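Local coordinates for CELL division protein FTSZ (Haloferax volcanii, PDB 4B45) that binds and probably hydrolyses GTP as a tubulin-like cytoskeletal protein involved in controlling archaeal cell shape, at residues 31-35 / 89-94; 71-76 / 110-115; 100-104 / 131-135; 227-231 / 246-250; 257-263 / 319-325. All coordinates share one frame; numbering follows the deposited sequence.

Interaction 1 (31-35 / 89-94); sequences VLDAV and RVTAEA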
# COMPACT_ATOMS: atom_id res chain seq x y z
N VAL A 31 -0.78 -10.87 8.10
CA VAL A 31 -0.55 -9.76 9.01
C VAL A 31 -0.33 -10.35 10.39
O VAL A 31 -1.25 -10.90 10.99
CB VAL A 31 -1.74 -8.80 9.02
CG1 VAL A 31 -1.57 -7.76 10.10
CG2 VAL A 31 -1.90 -8.15 7.65
N LEU A 32 0.91 -10.27 10.88
CA LEU A 32 1.25 -10.90 12.15
C LEU A 32 0.81 -10.01 13.31
O LEU A 32 0.49 -10.50 14.38
CB LEU A 32 2.75 -11.20 12.24
CG LEU A 32 3.35 -12.16 11.21
CD1 LEU A 32 4.70 -12.65 11.70
CD2 LEU A 32 2.42 -13.33 10.95
N ASP A 33 0.80 -8.71 13.07
CA ASP A 33 0.36 -7.77 14.09
C ASP A 33 0.11 -6.43 13.44
O ASP A 33 0.53 -6.20 12.31
CB ASP A 33 1.41 -7.64 15.19
CG ASP A 33 0.81 -7.24 16.51
OD1 ASP A 33 0.02 -6.27 16.55
OD2 ASP A 33 1.11 -7.90 17.52
N ALA A 34 -0.58 -5.56 14.16
CA ALA A 34 -0.89 -4.21 13.69
C ALA A 34 -0.95 -3.28 14.88
O ALA A 34 -1.56 -3.62 15.90
CB ALA A 34 -2.22 -4.20 12.95
N VAL A 35 -0.30 -2.13 14.78
CA VAL A 35 -0.27 -1.15 15.85
C VAL A 35 -0.53 0.22 15.25
O VAL A 35 -0.00 0.54 14.19
CB VAL A 35 1.10 -1.10 16.53
CG1 VAL A 35 1.07 -0.18 17.74
CG2 VAL A 35 1.52 -2.48 16.95
N ARG A 89 5.91 -7.78 19.02
CA ARG A 89 5.03 -7.79 17.85
C ARG A 89 5.75 -8.05 16.52
O ARG A 89 5.27 -8.83 15.70
CB ARG A 89 4.20 -6.51 17.79
CG ARG A 89 3.40 -6.28 19.06
CD ARG A 89 2.32 -5.24 18.88
NE ARG A 89 1.72 -4.87 20.15
CZ ARG A 89 0.77 -5.57 20.76
NH1 ARG A 89 0.32 -6.68 20.21
NH2 ARG A 89 0.28 -5.16 21.92
N VAL A 90 6.89 -7.39 16.30
CA VAL A 90 7.76 -7.74 15.18
C VAL A 90 8.48 -9.02 15.56
O VAL A 90 9.62 -9.00 16.01
CB VAL A 90 8.80 -6.65 14.87
CG1 VAL A 90 9.68 -7.07 13.69
CG2 VAL A 90 8.11 -5.35 14.55
N THR A 91 7.79 -10.15 15.39
CA THR A 91 8.37 -11.41 15.80
C THR A 91 9.40 -11.85 14.78
O THR A 91 9.70 -11.12 13.84
CB THR A 91 7.30 -12.50 16.00
OG1 THR A 91 6.77 -12.89 14.72
CG2 THR A 91 6.18 -11.98 16.91
N ALA A 92 9.93 -13.05 14.97
CA ALA A 92 10.97 -13.60 14.12
C ALA A 92 10.40 -13.96 12.76
O ALA A 92 11.11 -13.96 11.75
CB ALA A 92 11.57 -14.84 14.77
N GLU A 93 9.11 -14.26 12.74
CA GLU A 93 8.45 -14.68 11.52
C GLU A 93 8.21 -13.54 10.54
O GLU A 93 7.86 -13.79 9.40
CB GLU A 93 7.12 -15.36 11.86
CG GLU A 93 7.29 -16.70 12.52
CD GLU A 93 6.06 -17.11 13.31
OE1 GLU A 93 5.25 -16.22 13.63
OE2 GLU A 93 5.92 -18.32 13.61
N ALA A 94 8.41 -12.30 10.98
CA ALA A 94 8.11 -11.15 10.12
C ALA A 94 9.04 -11.08 8.91
O ALA A 94 10.25 -11.22 9.04
CB ALA A 94 8.16 -9.84 10.93
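Arg89 lies across Asp33 where the loop after helix 68-85 passes over strand 31-38 of the Rossmann-like GTPase domain. Followed outward, the arginine chain runs along the carboxylate before bonding to it. CB lies 3.4 Å from Asp33 OD2; CG and CD pass nearer still to the same oxygen, each at 3.2 Å, and CD also rests on CG2 of Val35, whose branched side chain gives the aliphatic part an apolar neighbour. Only at the end does NH1 turn back to OD2, at 3.1 Å and nearly straight (168°), the oxygen lying in the guanidinium plane and using its syn lone pair. The two planes stand 73° apart, so this is a single-point salt bridge. With CG anti to the backbone N (chi1 -153°), the aspartate also brings OD1 within 2.6 Å of the Ala34 N, using its anti lone pair, which helps fix the carboxylate's rotation. An asparagine here would probably leave the arginine without its charged mate on this strand. At the other end, Leu32 reaches into the type I turn from Thr91 to Ala94, its CD1 3.6 Å from Glu93 CB and 3.7 Å from Thr91 OG1.

Interaction 2 (71-76 / 110-115); sequences GAAVME and GGAPVL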
# COMPACT_ATOMS: atom_id res chain seq x y z
N GLY A 71 4.96 17.01 14.16
CA GLY A 71 4.73 15.58 13.98
C GLY A 71 6.01 14.77 14.02
O GLY A 71 6.05 13.64 14.54
N ALA A 72 7.07 15.33 13.46
CA ALA A 72 8.38 14.69 13.45
C ALA A 72 9.03 14.70 14.84
O ALA A 72 9.57 13.69 15.29
CB ALA A 72 9.28 15.36 12.42
N ALA A 73 8.99 15.85 15.52
CA ALA A 73 9.64 16.03 16.83
C ALA A 73 9.07 15.09 17.88
O ALA A 73 9.79 14.53 18.69
CB ALA A 73 9.50 17.48 17.30
N VAL A 74 7.75 14.92 17.85
CA VAL A 74 7.09 14.06 18.82
C VAL A 74 7.47 12.59 18.60
O VAL A 74 7.69 11.84 19.55
CB VAL A 74 5.56 14.25 18.76
CG1 VAL A 74 4.86 13.14 19.49
CG2 VAL A 74 5.20 15.60 19.34
N MET A 75 7.58 12.19 17.34
CA MET A 75 8.02 10.83 17.04
C MET A 75 9.50 10.63 17.42
O MET A 75 9.90 9.54 17.81
CB MET A 75 7.80 10.50 15.55
CG MET A 75 8.17 9.08 15.15
SD MET A 75 7.02 7.88 15.85
CE MET A 75 5.58 8.16 14.81
N GLU A 76 10.30 11.68 17.31
CA GLU A 76 11.70 11.60 17.75
C GLU A 76 11.78 11.33 19.25
O GLU A 76 12.48 10.42 19.70
CB GLU A 76 12.46 12.90 17.44
CG GLU A 76 12.59 13.26 15.97
CD GLU A 76 13.69 12.48 15.26
OE1 GLU A 76 14.15 11.45 15.80
OE2 GLU A 76 14.11 12.92 14.17
N GLY A 110 4.95 13.80 9.41
CA GLY A 110 6.14 14.05 10.20
C GLY A 110 6.75 12.78 10.75
O GLY A 110 7.94 12.53 10.59
N GLY A 111 5.92 11.94 11.37
CA GLY A 111 6.39 10.75 12.05
C GLY A 111 6.76 9.57 11.17
O GLY A 111 7.61 8.77 11.55
N ALA A 112 6.13 9.42 10.00
CA ALA A 112 6.41 8.24 9.18
C ALA A 112 7.89 8.10 8.80
O ALA A 112 8.47 7.04 8.98
CB ALA A 112 5.51 8.18 7.93
N PRO A 113 8.51 9.19 8.28
CA PRO A 113 9.90 9.04 7.87
C PRO A 113 10.80 8.73 9.05
O PRO A 113 11.72 7.92 8.95
CB PRO A 113 10.26 10.43 7.33
CG PRO A 113 8.95 11.07 7.01
CD PRO A 113 8.00 10.54 8.01
N VAL A 114 10.51 9.39 10.18
CA VAL A 114 11.27 9.18 11.40
C VAL A 114 11.22 7.71 11.85
O VAL A 114 12.24 7.11 12.13
CB VAL A 114 10.77 10.11 12.50
CG1 VAL A 114 11.51 9.86 13.80
CG2 VAL A 114 10.92 11.56 12.05
N LEU A 115 10.02 7.15 11.91
CA LEU A 115 9.86 5.76 12.32
C LEU A 115 10.46 4.80 11.27
O LEU A 115 11.07 3.76 11.61
CB LEU A 115 8.39 5.47 12.57
CG LEU A 115 8.04 4.13 13.21
CD1 LEU A 115 8.81 4.00 14.50
CD2 LEU A 115 6.54 4.03 13.46
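Two helices of the GTPase domain, 68-85 and 107-120, cross here at -41° near their N-terminal ends, the second having the GTP-binding residues Gly106, Ser107 and Gly108 at its start. The short segments approach to 7.5 Å between axes, and small residues allow it. Gly110 CA comes 3.9 Å from Gly71 C, and the Gly110 O lies 3.6 Å from Ala72 CA; a side chain on Gly110 would run into the backbone of helix 68-85, and one on Gly111 into the methyl of Met75. One turn on, larger side chains fill the widening gap. Met75 leaves its helix with CG anti to the backbone N (chi1 -177°) and then bends at both following torsions, so that CG sits 3.7 Å from Val114 CG1 while CE curls back over Gly111 CA at 3.9 Å. Its sulfur faces Leu115 CB, 4.3 Å away. Cut back to an alanine, this residue would lose CG, SD and CE, and a gap would probably open between Gly111, Val114 and Leu115. Val114 is also touched from the outer side, where Glu76 folds its carboxylate over CG1, OE1 lying at 3.7 Å. No hydrogen bond joins the two segments, so between them the contact rests on close apolar fit, glycine against backbone and methionine chain against valine methyl, beside the nucleotide site.

Interaction 3 (100-104 / 131-135); sequences VAGLG and GILPG. With GSP (5'-guanosine-diphosphate-monothiophosphate), chain C.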
# COMPACT_ATOMS: atom_id res chain seq x y z
N VAL A 100 2.41 2.58 7.69
CA VAL A 100 1.26 3.08 6.93
C VAL A 100 0.91 4.52 7.33
O VAL A 100 0.63 4.78 8.49
CB VAL A 100 0.03 2.16 7.14
CG1 VAL A 100 -1.08 2.52 6.20
CG2 VAL A 100 0.43 0.69 6.97
N ALA A 101 0.91 5.44 6.37
CA ALA A 101 0.68 6.85 6.67
C ALA A 101 -0.01 7.65 5.57
O ALA A 101 0.20 7.42 4.37
CB ALA A 101 1.98 7.52 7.04
N GLY A 102 -0.84 8.60 5.99
CA GLY A 102 -1.30 9.67 5.13
C GLY A 102 -0.18 10.69 5.04
O GLY A 102 0.22 11.26 6.05
N LEU A 103 0.34 10.92 3.84
CA LEU A 103 1.49 11.81 3.70
C LEU A 103 1.16 13.30 3.85
O LEU A 103 2.05 14.11 4.07
CB LEU A 103 2.19 11.55 2.37
CG LEU A 103 2.71 10.12 2.15
CD1 LEU A 103 3.26 9.96 0.74
CD2 LEU A 103 3.77 9.76 3.18
N GLY A 104 -0.11 13.67 3.74
CA GLY A 104 -0.50 15.07 3.81
C GLY A 104 -0.76 15.62 5.21
O GLY A 104 -0.79 16.84 5.40
N GLY A 131 2.13 4.69 1.65
CA GLY A 131 1.85 6.11 1.77
C GLY A 131 0.64 6.59 1.00
O GLY A 131 0.49 6.27 -0.19
N ILE A 132 -0.22 7.36 1.67
CA ILE A 132 -1.41 7.93 1.01
C ILE A 132 -1.18 9.34 0.51
O ILE A 132 -0.90 10.27 1.29
CB ILE A 132 -2.63 7.92 1.94
CG1 ILE A 132 -3.04 6.49 2.27
CG2 ILE A 132 -3.80 8.66 1.30
CD1 ILE A 132 -3.70 6.35 3.64
N LEU A 133 -1.29 9.50 -0.81
CA LEU A 133 -1.14 10.80 -1.46
C LEU A 133 -2.45 11.57 -1.35
O LEU A 133 -3.52 11.00 -1.56
CB LEU A 133 -0.77 10.57 -2.93
CG LEU A 133 0.13 11.58 -3.63
CD1 LEU A 133 1.49 11.64 -2.95
CD2 LEU A 133 0.27 11.21 -5.11
N PRO A 134 -2.39 12.87 -1.00
CA PRO A 134 -3.63 13.64 -0.88
C PRO A 134 -4.25 13.87 -2.23
O PRO A 134 -3.54 13.99 -3.23
CB PRO A 134 -3.16 14.98 -0.30
CG PRO A 134 -1.74 15.11 -0.76
CD PRO A 134 -1.19 13.70 -0.76
N GLY A 135 -5.57 13.96 -2.28
CA GLY A 135 -6.23 14.34 -3.51
C GLY A 135 -5.81 15.74 -3.94
O GLY A 135 -5.49 16.60 -3.10
PG GSP C . -3.43 16.04 11.41
O3B GSP C . -2.56 14.71 11.56
S1G GSP C . -3.70 16.74 9.48
O2G GSP C . -4.83 15.84 12.07
O3G GSP C . -2.62 17.07 12.09
PB GSP C . -2.79 13.31 10.81
O1B GSP C . -3.48 12.27 11.66
O2B GSP C . -1.41 12.77 10.44
PA GSP C . -4.34 12.38 8.67
O1A GSP C . -5.84 12.41 8.77
O2A GSP C . -3.87 10.98 8.99
O3A GSP C . -3.65 13.51 9.51
O5' GSP C . -3.87 12.62 7.20
C5' GSP C . -4.55 13.46 6.32
C4' GSP C . -4.50 12.97 4.94
O4' GSP C . -4.91 11.64 4.88
C3' GSP C . -5.41 13.71 4.05
O3' GSP C . -4.84 13.66 2.79
C2' GSP C . -6.65 12.95 4.06
O2' GSP C . -7.31 13.11 2.85
C1' GSP C . -6.17 11.58 4.17
N9 GSP C . -7.02 10.66 4.89
C8 GSP C . -7.60 10.88 6.08
N7 GSP C . -8.27 9.77 6.45
C5 GSP C . -8.10 8.82 5.48
C6 GSP C . -8.56 7.48 5.34
O6 GSP C . -9.35 6.88 6.30
N1 GSP C . -8.20 6.79 4.23
C2 GSP C . -7.43 7.37 3.28
N2 GSP C . -7.08 6.56 2.10
N3 GSP C . -6.97 8.63 3.37
C4 GSP C . -7.31 9.38 4.48
O HOH W 1 -2.14 12.30 2.41
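Ile132 is gripped through both its backbone polar atoms by the neighbouring strand. Its N donates to Ala101 O at 2.7 Å, in the carbonyl plane and close to straight (164°), and its O accepts from Leu103 N at 2.9 Å, the donor tilted slightly from the plane. These bonds pair strands 96-102 and 127-133 in parallel, the two outer members of a beta-alpha-beta crossover through helix 107-120 in the Rossmann-like GTPase domain. The same Ile132 O takes a second bond, from a water at 2.6 Å that also accepts from Gly104 N and is hydrogen-bonded to the ribose O3' of the bound GTP analogue, GTPγS. Where the strands end, their backbone thus reaches the nucleotide through this water.

Glycine suits position 102 because a side chain would strike the ribose oxygen O4'. Gly131, on the other side of the sheet, leaves its place to Leu103, which has CG beside the backbone N (chi1 -59°) and lies over the Gly131 CA at 4.1 Å. Beyond it Leu103 meets Ala146 and Ser149 of helix 140-156, and its CD1 reaches Leu133 CD1. Pro134 continues the pocket with CB 3.8 Å from O3'. On the Gly102 side, Ile132 meets the N2/N3 side of the guanine, CG2 at its edge 3.8 Å from N3 and CD1 off the plane, 3.7 Å from the exocyclic N2.

Interaction 4 (227-231 / 246-250); sequences YASAE and TTRRA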
# COMPACT_ATOMS: atom_id res chain seq x y z
N TYR A 227 -4.57 -3.65 -9.89
CA TYR A 227 -5.53 -4.73 -9.76
C TYR A 227 -6.68 -4.62 -10.76
O TYR A 227 -7.21 -3.52 -11.01
CB TYR A 227 -6.06 -4.80 -8.33
CG TYR A 227 -7.12 -5.85 -8.10
CD1 TYR A 227 -6.78 -7.17 -7.87
CD2 TYR A 227 -8.47 -5.51 -8.11
CE1 TYR A 227 -7.75 -8.14 -7.67
CE2 TYR A 227 -9.45 -6.47 -7.91
CZ TYR A 227 -9.09 -7.78 -7.69
OH TYR A 227 -10.05 -8.73 -7.48
N ALA A 228 -7.05 -5.75 -11.37
CA ALA A 228 -8.28 -5.84 -12.17
C ALA A 228 -8.75 -7.29 -12.24
O ALA A 228 -7.93 -8.21 -12.16
CB ALA A 228 -8.07 -5.27 -13.57
N SER A 229 -10.06 -7.48 -12.38
CA SER A 229 -10.62 -8.84 -12.41
C SER A 229 -11.68 -9.03 -13.48
O SER A 229 -12.22 -8.07 -14.03
CB SER A 229 -11.18 -9.23 -11.05
OG SER A 229 -12.42 -8.57 -10.81
N ALA A 230 -11.99 -10.29 -13.76
CA ALA A 230 -12.95 -10.64 -14.80
C ALA A 230 -13.56 -11.98 -14.46
O ALA A 230 -12.93 -12.81 -13.79
CB ALA A 230 -12.26 -10.73 -16.13
N GLU A 231 -14.78 -12.20 -14.93
CA GLU A 231 -15.41 -13.49 -14.75
C GLU A 231 -14.55 -14.55 -15.44
O GLU A 231 -13.99 -14.30 -16.51
CB GLU A 231 -16.82 -13.49 -15.33
CG GLU A 231 -17.48 -14.86 -15.26
CD GLU A 231 -18.76 -14.94 -16.07
OE1 GLU A 231 -19.45 -13.90 -16.22
OE2 GLU A 231 -19.08 -16.05 -16.55
N THR A 246 -7.33 -8.14 -18.13
CA THR A 246 -7.13 -7.80 -16.71
C THR A 246 -5.72 -7.29 -16.44
O THR A 246 -5.52 -6.35 -15.67
CB THR A 246 -7.46 -8.96 -15.73
OG1 THR A 246 -6.54 -10.06 -15.93
CG2 THR A 246 -8.90 -9.42 -15.90
N THR A 247 -4.73 -7.93 -17.08
CA THR A 247 -3.34 -7.53 -16.89
C THR A 247 -3.10 -6.14 -17.44
O THR A 247 -2.50 -5.31 -16.76
CB THR A 247 -2.36 -8.54 -17.53
OG1 THR A 247 -2.63 -9.85 -17.04
CG2 THR A 247 -0.92 -8.19 -17.19
N ARG A 248 -3.58 -5.87 -18.66
CA ARG A 248 -3.53 -4.50 -19.21
C ARG A 248 -4.22 -3.47 -18.31
O ARG A 248 -3.69 -2.38 -18.08
CB ARG A 248 -4.16 -4.42 -20.60
CG ARG A 248 -3.41 -5.18 -21.70
CD ARG A 248 -3.94 -4.78 -23.09
NE ARG A 248 -3.73 -5.82 -24.08
CZ ARG A 248 -4.67 -6.69 -24.45
NH1 ARG A 248 -5.88 -6.64 -23.91
NH2 ARG A 248 -4.39 -7.61 -25.37
N ARG A 249 -5.41 -3.81 -17.82
CA ARG A 249 -6.14 -2.86 -16.99
C ARG A 249 -5.41 -2.60 -15.68
O ARG A 249 -5.32 -1.46 -15.24
CB ARG A 249 -7.57 -3.34 -16.72
CG ARG A 249 -8.50 -3.20 -17.92
CD ARG A 249 -9.93 -3.06 -17.47
NE ARG A 249 -10.26 -3.98 -16.39
CZ ARG A 249 -10.76 -5.20 -16.56
NH1 ARG A 249 -11.00 -5.65 -17.79
NH2 ARG A 249 -11.04 -5.96 -15.51
N ALA A 250 -4.86 -3.67 -15.09
CA ALA A 250 -4.15 -3.56 -13.82
C ALA A 250 -2.98 -2.59 -13.94
O ALA A 250 -2.73 -1.78 -13.05
CB ALA A 250 -3.66 -4.94 -13.35
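Thr246 divides its two branches between tasks: CG2, anti to the carbonyl carbon, packs against Ala230 CB at 3.6 Å, while OG1 is gripped by several groups. It is hydrogen-bonded to Ser312 OG of strand 309-319 and to Ala242 O, one turn back in its own helix, with a weak bond to Val243 O besides. Strand 222-231 and helix 240-252, consecutive elements of the C-terminal domain, run nearly antiparallel here, at 153°, with the helix laid on the sheet. An axis separation of 6.5 Å is close enough that small alanine methyls suit the interface. Ala228 CB lies 3.5 Å from the Thr246 O, and Ala250 CB sits 3.8 Å from the Tyr227 N. Arg249 folds at chi3 (-43°), which turns the head back over the strand instead of letting it run outward, and the folded chain closes round the methyl of Ala228: that CB is 3.7 Å from Arg249 CB and 3.6 Å from NH2. The same NH2 reaches Ser229 O at 2.8 Å, a short but weak bond because the N-H is bent well off line (123°). The oxygen lies at the edge of the guanidinium, near its plane. Ser229 points away from the helix, and its OG is hydrogen-bonded to Arg309.

Interaction 5 (257-263 / 319-325); sequences LPDASDA and VERSERV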
# COMPACT_ATOMS: atom_id res chain seq x y z
N LEU A 257 -1.41 4.11 -7.95
CA LEU A 257 -0.88 5.40 -8.41
C LEU A 257 -1.03 5.50 -9.94
O LEU A 257 -0.45 4.70 -10.66
CB LEU A 257 0.61 5.46 -8.09
CG LEU A 257 1.36 6.68 -8.64
CD1 LEU A 257 0.93 7.96 -7.89
CD2 LEU A 257 2.87 6.46 -8.53
N PRO A 258 -1.79 6.50 -10.45
CA PRO A 258 -1.96 6.65 -11.91
C PRO A 258 -0.65 6.85 -12.68
O PRO A 258 0.30 7.45 -12.17
CB PRO A 258 -2.80 7.92 -12.04
CG PRO A 258 -3.53 8.03 -10.74
CD PRO A 258 -2.60 7.47 -9.69
N ASP A 259 -0.64 6.36 -13.92
CA ASP A 259 0.50 6.52 -14.83
C ASP A 259 1.80 5.93 -14.25
O ASP A 259 2.85 6.58 -14.27
CB ASP A 259 0.68 7.99 -15.25
CG ASP A 259 1.59 8.15 -16.46
OD1 ASP A 259 1.64 7.22 -17.30
OD2 ASP A 259 2.25 9.21 -16.58
N ALA A 260 1.73 4.69 -13.77
CA ALA A 260 2.89 4.05 -13.15
C ALA A 260 3.55 2.98 -14.01
O ALA A 260 4.25 2.11 -13.48
CB ALA A 260 2.48 3.44 -11.81
N SER A 261 3.35 3.03 -15.33
CA SER A 261 3.88 2.01 -16.24
C SER A 261 5.40 1.94 -16.28
O SER A 261 5.97 0.86 -16.30
CB SER A 261 3.40 2.23 -17.68
OG SER A 261 2.21 1.51 -17.93
N ASP A 262 6.05 3.10 -16.34
CA ASP A 262 7.49 3.16 -16.51
C ASP A 262 8.22 2.72 -15.23
O ASP A 262 8.61 3.55 -14.42
CB ASP A 262 7.89 4.57 -16.93
CG ASP A 262 9.36 4.69 -17.24
OD1 ASP A 262 10.06 3.66 -17.22
OD2 ASP A 262 9.81 5.83 -17.50
N ALA A 263 8.41 1.41 -15.07
CA ALA A 263 8.96 0.90 -13.83
C ALA A 263 10.21 0.05 -14.02
O ALA A 263 10.44 -0.55 -15.07
CB ALA A 263 7.90 0.11 -13.08
N VAL A 319 8.94 3.05 -9.79
CA VAL A 319 8.13 3.78 -10.75
C VAL A 319 8.75 5.14 -11.06
O VAL A 319 9.25 5.82 -10.17
CB VAL A 319 6.72 3.97 -10.20
CG1 VAL A 319 5.90 4.90 -11.09
CG2 VAL A 319 6.05 2.59 -10.02
N GLU A 320 8.71 5.54 -12.33
CA GLU A 320 9.24 6.83 -12.72
C GLU A 320 8.45 7.51 -13.85
O GLU A 320 7.65 6.88 -14.54
CB GLU A 320 10.72 6.73 -13.07
CG GLU A 320 11.62 7.10 -11.90
CD GLU A 320 12.95 6.36 -11.90
OE1 GLU A 320 13.15 5.50 -12.79
OE2 GLU A 320 13.79 6.65 -11.02
N ARG A 321 8.67 8.81 -14.00
CA ARG A 321 8.03 9.59 -15.05
C ARG A 321 6.51 9.50 -15.04
O ARG A 321 5.87 9.55 -16.09
CB ARG A 321 8.61 9.21 -16.42
CG ARG A 321 10.08 9.57 -16.54
CD ARG A 321 10.69 9.16 -17.88
NE ARG A 321 12.07 9.64 -17.98
CZ ARG A 321 12.88 9.41 -19.01
NH1 ARG A 321 12.47 8.69 -20.04
NH2 ARG A 321 14.11 9.91 -18.99
N SER A 322 5.94 9.39 -13.85
CA SER A 322 4.49 9.39 -13.67
C SER A 322 3.95 10.81 -13.67
O SER A 322 4.37 11.64 -12.87
CB SER A 322 4.11 8.72 -12.35
OG SER A 322 2.76 8.98 -12.03
N GLU A 323 2.99 11.07 -14.56
CA GLU A 323 2.40 12.40 -14.72
C GLU A 323 1.83 12.91 -13.40
O GLU A 323 1.99 14.07 -13.04
CB GLU A 323 1.29 12.35 -15.77
CG GLU A 323 1.29 13.49 -16.76
CD GLU A 323 0.63 13.12 -18.08
OE1 GLU A 323 0.03 12.02 -18.15
OE2 GLU A 323 0.72 13.91 -19.05
N ARG A 324 1.16 12.00 -12.69
CA ARG A 324 0.52 12.30 -11.42
C ARG A 324 1.56 12.70 -10.37
O ARG A 324 1.38 13.71 -9.68
CB ARG A 324 -0.32 11.09 -10.96
CG ARG A 324 -0.83 11.18 -9.52
CD ARG A 324 -1.61 12.47 -9.23
NE ARG A 324 -2.38 12.31 -7.99
CZ ARG A 324 -2.56 13.26 -7.08
NH1 ARG A 324 -2.02 14.47 -7.22
NH2 ARG A 324 -3.28 12.99 -6.00
N VAL A 325 2.63 11.91 -10.24
CA VAL A 325 3.72 12.26 -9.32
C VAL A 325 4.36 13.60 -9.68
O VAL A 325 4.55 14.47 -8.83
CB VAL A 325 4.80 11.15 -9.23
CG1 VAL A 325 5.98 11.60 -8.36
CG2 VAL A 325 4.20 9.90 -8.65
O HOH W 2 5.34 5.64 -15.25
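Ser322 OG donates to Pro258 O at 2.9 Å, in the carbonyl plane, and accepts a weak bond from Val325 N at 3.4 Å. A serine suits this place because one hydroxyl can both cap its helix and hold the opposing loop. Next to it, Asp259 OD2 accepts from Glu323 N at 2.8 Å, nearly straight (166°) and on the anti side of the carboxylate, so two amides of the first helical turn are satisfied, one by each segment. The aspartate's charge probably also suits the positive end of the helix dipole, although Glu323 OE1 lies fairly near. Ser322 is thus the N-cap of the long C-terminal helix 323-340, and the loop between helix 240-252 and strand 263-272 is fastened to its start. Farther along, Asp262 O accepts from Glu320 N at 2.9 Å. A water completes the set, donating to Asp259 O and Glu320 O and accepting from Asp262 N. Asp262 OD2 lies alongside the aliphatic chain of Arg321, 3.5 Å from CD, but no N-H points at it. Beneath the polar layer, Leu257 CD2 packs on Val325 CG2 at 3.7 Å, and Val319 CG1 on Ala260 CB at 3.8 Å. Arg324 lays its CG against Leu257 CD1, 4.0 Å away, while its NH2 forms a salt bridge with Asp164.

How the interactions relate
Interactions 1, 2 and 3 belong to the GTPase domain, interactions 4 and 5 to the C-terminal domain that follows it. Along the chain, interactions 1 and 2 interleave, as do 2 and 3, whereas 4 and 5 come later in series. Interactions 1, 3 and 4 reach one mixed sheet that runs through both domains; the centres of 1 and 4 lie about 31 Å apart. Interactions 2 and 3 touch through Ala112 CB and Ala101 CB (3.7 Å), helix against strand beside the nucleotide. The domains meet between interactions 3 and 5, where Arg324 NH2 probably bonds to Pro134 O at 3.0 Å, linking the C-terminal helix to the strand end that lines the nucleotide pocket.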